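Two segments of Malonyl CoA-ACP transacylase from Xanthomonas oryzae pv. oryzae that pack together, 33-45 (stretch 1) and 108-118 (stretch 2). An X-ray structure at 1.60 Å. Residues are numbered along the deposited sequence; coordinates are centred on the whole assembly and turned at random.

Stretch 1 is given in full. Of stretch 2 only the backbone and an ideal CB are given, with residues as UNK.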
# COMPACT_ATOMS: atom_id res chain seq x y z
N GLU A 33 -5.26 19.58 8.75
CA GLU A 33 -6.67 19.38 9.11
C GLU A 33 -7.08 17.92 8.83
O GLU A 33 -7.77 17.30 9.65
CB GLU A 33 -7.57 20.36 8.36
CG GLU A 33 -7.40 21.79 8.83
CD GLU A 33 -8.10 22.79 7.93
OE1 GLU A 33 -8.72 22.39 6.91
OE2 GLU A 33 -8.02 24.00 8.24
N THR A 34 -6.64 17.40 7.68
CA THR A 34 -6.91 16.00 7.32
C THR A 34 -6.24 15.04 8.30
O THR A 34 -6.86 14.06 8.72
CB THR A 34 -6.46 15.75 5.87
OG1 THR A 34 -7.28 16.56 5.04
CG2 THR A 34 -6.65 14.29 5.47
N PHE A 35 -4.99 15.33 8.67
CA PHE A 35 -4.31 14.49 9.68
C PHE A 35 -5.05 14.52 11.01
O PHE A 35 -5.17 13.49 11.65
CB PHE A 35 -2.85 14.90 9.87
CG PHE A 35 -1.90 14.23 8.92
CD1 PHE A 35 -1.77 14.69 7.62
CD2 PHE A 35 -1.11 13.17 9.35
CE1 PHE A 35 -0.87 14.07 6.73
CE2 PHE A 35 -0.21 12.53 8.47
CZ PHE A 35 -0.08 12.99 7.15
N ALA A 36 -5.57 15.68 11.39
CA ALA A 36 -6.29 15.80 12.66
C ALA A 36 -7.54 14.94 12.65
O ALA A 36 -7.84 14.26 13.62
CB ALA A 36 -6.62 17.26 12.94
N GLU A 37 -8.24 14.93 11.52
CA GLU A 37 -9.45 14.12 11.34
C GLU A 37 -9.12 12.62 11.42
O GLU A 37 -9.78 11.86 12.12
CB GLU A 37 -10.08 14.48 10.00
CG GLU A 37 -11.38 13.76 9.65
CD GLU A 37 -11.97 14.20 8.33
OE1 GLU A 37 -11.69 15.35 7.91
OE2 GLU A 37 -12.75 13.41 7.73
N ALA A 38 -8.06 12.23 10.73
CA ALA A 38 -7.60 10.85 10.76
C ALA A 38 -7.18 10.46 12.18
O ALA A 38 -7.48 9.34 12.64
CB ALA A 38 -6.45 10.65 9.76
N SER A 39 -6.50 11.38 12.87
CA SER A 39 -5.96 11.12 14.21
C SER A 39 -7.07 10.80 15.22
O SER A 39 -6.88 9.95 16.10
CB SER A 39 -5.15 12.32 14.72
OG SER A 39 -3.95 12.44 13.98
N GLU A 40 -8.21 11.47 15.08
CA GLU A 40 -9.38 11.15 15.91
C GLU A 40 -9.82 9.69 15.78
O GLU A 40 -10.16 9.04 16.78
CB GLU A 40 -10.54 12.12 15.62
CG GLU A 40 -10.28 13.53 16.16
CD GLU A 40 -9.89 13.53 17.65
OE1 GLU A 40 -10.62 12.93 18.47
OE2 GLU A 40 -8.84 14.13 17.99
N GLY A 41 -9.76 9.16 14.56
CA GLY A 41 -10.10 7.76 14.32
C GLY A 41 -9.01 6.84 14.83
O GLY A 41 -9.31 5.79 15.43
N ALA A 42 -7.76 7.22 14.59
CA ALA A 42 -6.62 6.35 14.90
C ALA A 42 -6.29 6.28 16.38
O ALA A 42 -5.71 5.29 16.84
CB ALA A 42 -5.36 6.77 14.12
N GLY A 43 -6.64 7.32 17.13
CA GLY A 43 -6.31 7.38 18.57
C GLY A 43 -4.93 7.90 18.91
O GLY A 43 -4.46 7.81 20.07
N VAL A 44 -4.25 8.45 17.91
CA VAL A 44 -2.89 8.95 18.05
C VAL A 44 -2.76 10.18 17.14
O VAL A 44 -3.40 10.22 16.09
CB VAL A 44 -1.87 7.81 17.70
CG1 VAL A 44 -2.16 7.19 16.33
CG2 VAL A 44 -0.45 8.27 17.81
N ASP A 45 -1.96 11.18 17.57
CA ASP A 45 -1.68 12.39 16.77
C ASP A 45 -0.72 12.01 15.64
O ASP A 45 0.50 11.96 15.82
CB ASP A 45 -1.09 13.52 17.63
CG ASP A 45 -0.96 14.86 16.88
OD1 ASP A 45 -0.87 14.89 15.63
OD2 ASP A 45 -0.93 15.91 17.57
N UNK A 108 -15.47 6.54 5.59
CA UNK A 108 -15.04 7.86 6.10
C UNK A 108 -13.55 7.82 6.46
O UNK A 108 -13.00 6.75 6.74
CB UNK A 108 -15.87 8.27 7.32
N UNK A 109 -12.91 8.99 6.47
CA UNK A 109 -11.50 9.05 6.88
C UNK A 109 -11.33 8.58 8.33
O UNK A 109 -10.40 7.82 8.65
CB UNK A 109 -10.96 10.47 6.72
N UNK A 110 -12.25 8.99 9.20
CA UNK A 110 -12.25 8.56 10.61
C UNK A 110 -12.22 7.03 10.72
O UNK A 110 -11.37 6.45 11.42
CB UNK A 110 -13.48 9.11 11.33
N UNK A 111 -13.18 6.39 10.05
CA UNK A 111 -13.29 4.92 10.08
C UNK A 111 -12.10 4.24 9.43
O UNK A 111 -11.64 3.22 9.91
CB UNK A 111 -14.57 4.47 9.38
N UNK A 112 -11.62 4.79 8.31
CA UNK A 112 -10.46 4.21 7.65
C UNK A 112 -9.24 4.21 8.55
O UNK A 112 -8.52 3.19 8.64
CB UNK A 112 -10.15 4.97 6.36
N UNK A 113 -9.02 5.34 9.21
CA UNK A 113 -7.86 5.50 10.10
C UNK A 113 -7.98 4.54 11.28
O UNK A 113 -7.00 3.90 11.66
CB UNK A 113 -7.75 6.94 10.60
N UNK A 114 -9.19 4.43 11.84
CA UNK A 114 -9.42 3.48 12.94
C UNK A 114 -9.17 2.04 12.46
O UNK A 114 -8.47 1.25 13.12
CB UNK A 114 -10.84 3.62 13.48
N UNK A 115 -9.70 1.72 11.29
CA UNK A 115 -9.63 0.37 10.78
C UNK A 115 -8.18 -0.08 10.53
O UNK A 115 -7.84 -1.21 10.82
CB UNK A 115 -10.45 0.27 9.49
N UNK A 116 -7.36 0.80 9.96
CA UNK A 116 -5.99 0.39 9.66
C UNK A 116 -5.07 0.41 10.87
O UNK A 116 -4.08 -0.32 10.90
CB UNK A 116 -5.41 1.30 8.57
N UNK A 117 -5.39 1.22 11.89
CA UNK A 117 -4.72 1.05 13.18
C UNK A 117 -4.99 -0.38 13.71
O UNK A 117 -4.05 -1.08 14.12
CB UNK A 117 -5.20 2.10 14.18
N UNK A 118 -6.25 -0.81 13.64
CA UNK A 118 -6.62 -2.18 14.04
C UNK A 118 -5.93 -3.20 13.15
O UNK A 118 -5.38 -4.19 13.65
CB UNK A 118 -8.14 -2.37 13.98

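Position 108 directly precedes the first turn of a helix, and its ideal CB finds nothing of stretch 1 within reach. A small N-cap side chain such as Ser, Thr, Asp or Asn would suit it. The residue is Ser 108, whose OG accepts from the backbone N of position 111 at 3.0 Å.

At 109 the CA-to-CB bond points toward stretch 1, between Glu 37 and the apolar surface of Thr 34 and Ala 38. A branched aliphatic or Met could reach that surface. Leu 109 does so: its CD1 lies 3.9 Å from Ala 38 CB, and its CD2 lies 3.6 Å from Thr 34 CG2.

Position 110 points sideways, its ideal CB 4.7 Å from Gly 41 CA, with Glu 40 nearby. Several polar or flat side chains could lie along this edge. His 110, with chi1 t, swings its ring back over the glycine: Gly 41 CA sits 3.7 Å from the ring centroid, nearly on its normal, a CH-pi contact. The backbone also meets here, Gly 41 CA approaching His 110 O at 3.4 Å; a CB on Gly 41 would lie 2.0 Å from that oxygen, a clash. A water links Glu 37 OE2 (2.7 Å) to His 110 N (2.9 Å).

Position 111 points away, so stretch 1 sets little limit. Asp 111 receives a weak hydrogen bond at OD1 from His 110 ND1, 3.5 Å away. Position 112 is out of reach, leaving its choice open from this side; it is Gly 112.

Position 113 points straight at stretch 1, where its ideal CB is already 3.2 Å from Ala 38 O. So tight a place favours a very small residue. Ala 113 fits, its CB 4.0 Å from Ala 38 CB and 4.3 Å from Ala 42 CB, letting the helix axes approach to 6.9 Å.

Position 114 is also tight at CB, 3.3 Å from Gly 41 O, but points sideways, so a longer chain can leave the contact. His 114 does this, its end leading away.

Positions 115 and 116, pointing away and out of reach respectively, are unconstrained by stretch 1; they hold Leu 115 and Val 116.

Position 117 points toward the end of the first helix, where the carbonyl of Ala 42 offers an acceptor. A long donor, Lys or Arg, or perhaps Gln, would suit. Arg 117 NH1 donates to Ala 42 O at 2.8 Å, near the guanidinium plane, and lies 4.3 Å from Val 44 CG1.

Position 118 is out of reach and tolerant; it is Leu 118.

Stretch 2 108-118: SLHDGAHLVRL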
# COMPACT_ATOMS: atom_id res chain seq x y z
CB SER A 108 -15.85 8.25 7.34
OG SER A 108 -15.52 7.39 8.44
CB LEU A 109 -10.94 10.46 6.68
CG LEU A 109 -9.53 10.73 7.21
CD1 LEU A 109 -8.49 9.79 6.60
CD2 LEU A 109 -9.20 12.20 6.96
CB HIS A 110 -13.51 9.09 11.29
CG HIS A 110 -13.60 8.77 12.75
ND1 HIS A 110 -14.04 7.55 13.23
CD2 HIS A 110 -13.30 9.51 13.85
CE1 HIS A 110 -14.01 7.56 14.55
NE2 HIS A 110 -13.56 8.74 14.95
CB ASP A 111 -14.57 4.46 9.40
CG ASP A 111 -15.81 4.69 10.25
OD1 ASP A 111 -15.68 5.03 11.45
OD2 ASP A 111 -16.90 4.48 9.71
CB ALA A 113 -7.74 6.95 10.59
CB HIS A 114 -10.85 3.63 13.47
CG HIS A 114 -11.24 2.57 14.45
ND1 HIS A 114 -10.62 2.42 15.67
CD2 HIS A 114 -12.22 1.63 14.41
CE1 HIS A 114 -11.18 1.43 16.33
NE2 HIS A 114 -12.16 0.93 15.59
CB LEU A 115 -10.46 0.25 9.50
CG LEU A 115 -10.52 -1.13 8.83
CD1 LEU A 115 -11.07 -2.19 9.77
CD2 LEU A 115 -11.34 -1.06 7.54
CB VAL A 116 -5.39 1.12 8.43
CG1 VAL A 116 -6.28 0.92 7.20
CG2 VAL A 116 -5.15 2.62 8.75
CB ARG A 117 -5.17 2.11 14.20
CG ARG A 117 -4.60 1.89 15.62
CD ARG A 117 -3.50 2.85 15.94
NE ARG A 117 -2.78 2.51 17.18
CZ ARG A 117 -3.02 3.03 18.38
NH1 ARG A 117 -3.98 3.93 18.56
NH2 ARG A 117 -2.28 2.64 19.43
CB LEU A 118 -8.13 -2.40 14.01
CG LEU A 118 -8.97 -1.65 15.05
CD1 LEU A 118 -10.43 -2.03 14.86
CD2 LEU A 118 -8.50 -1.96 16.48
O HOH W 1 -14.05 11.21 8.72
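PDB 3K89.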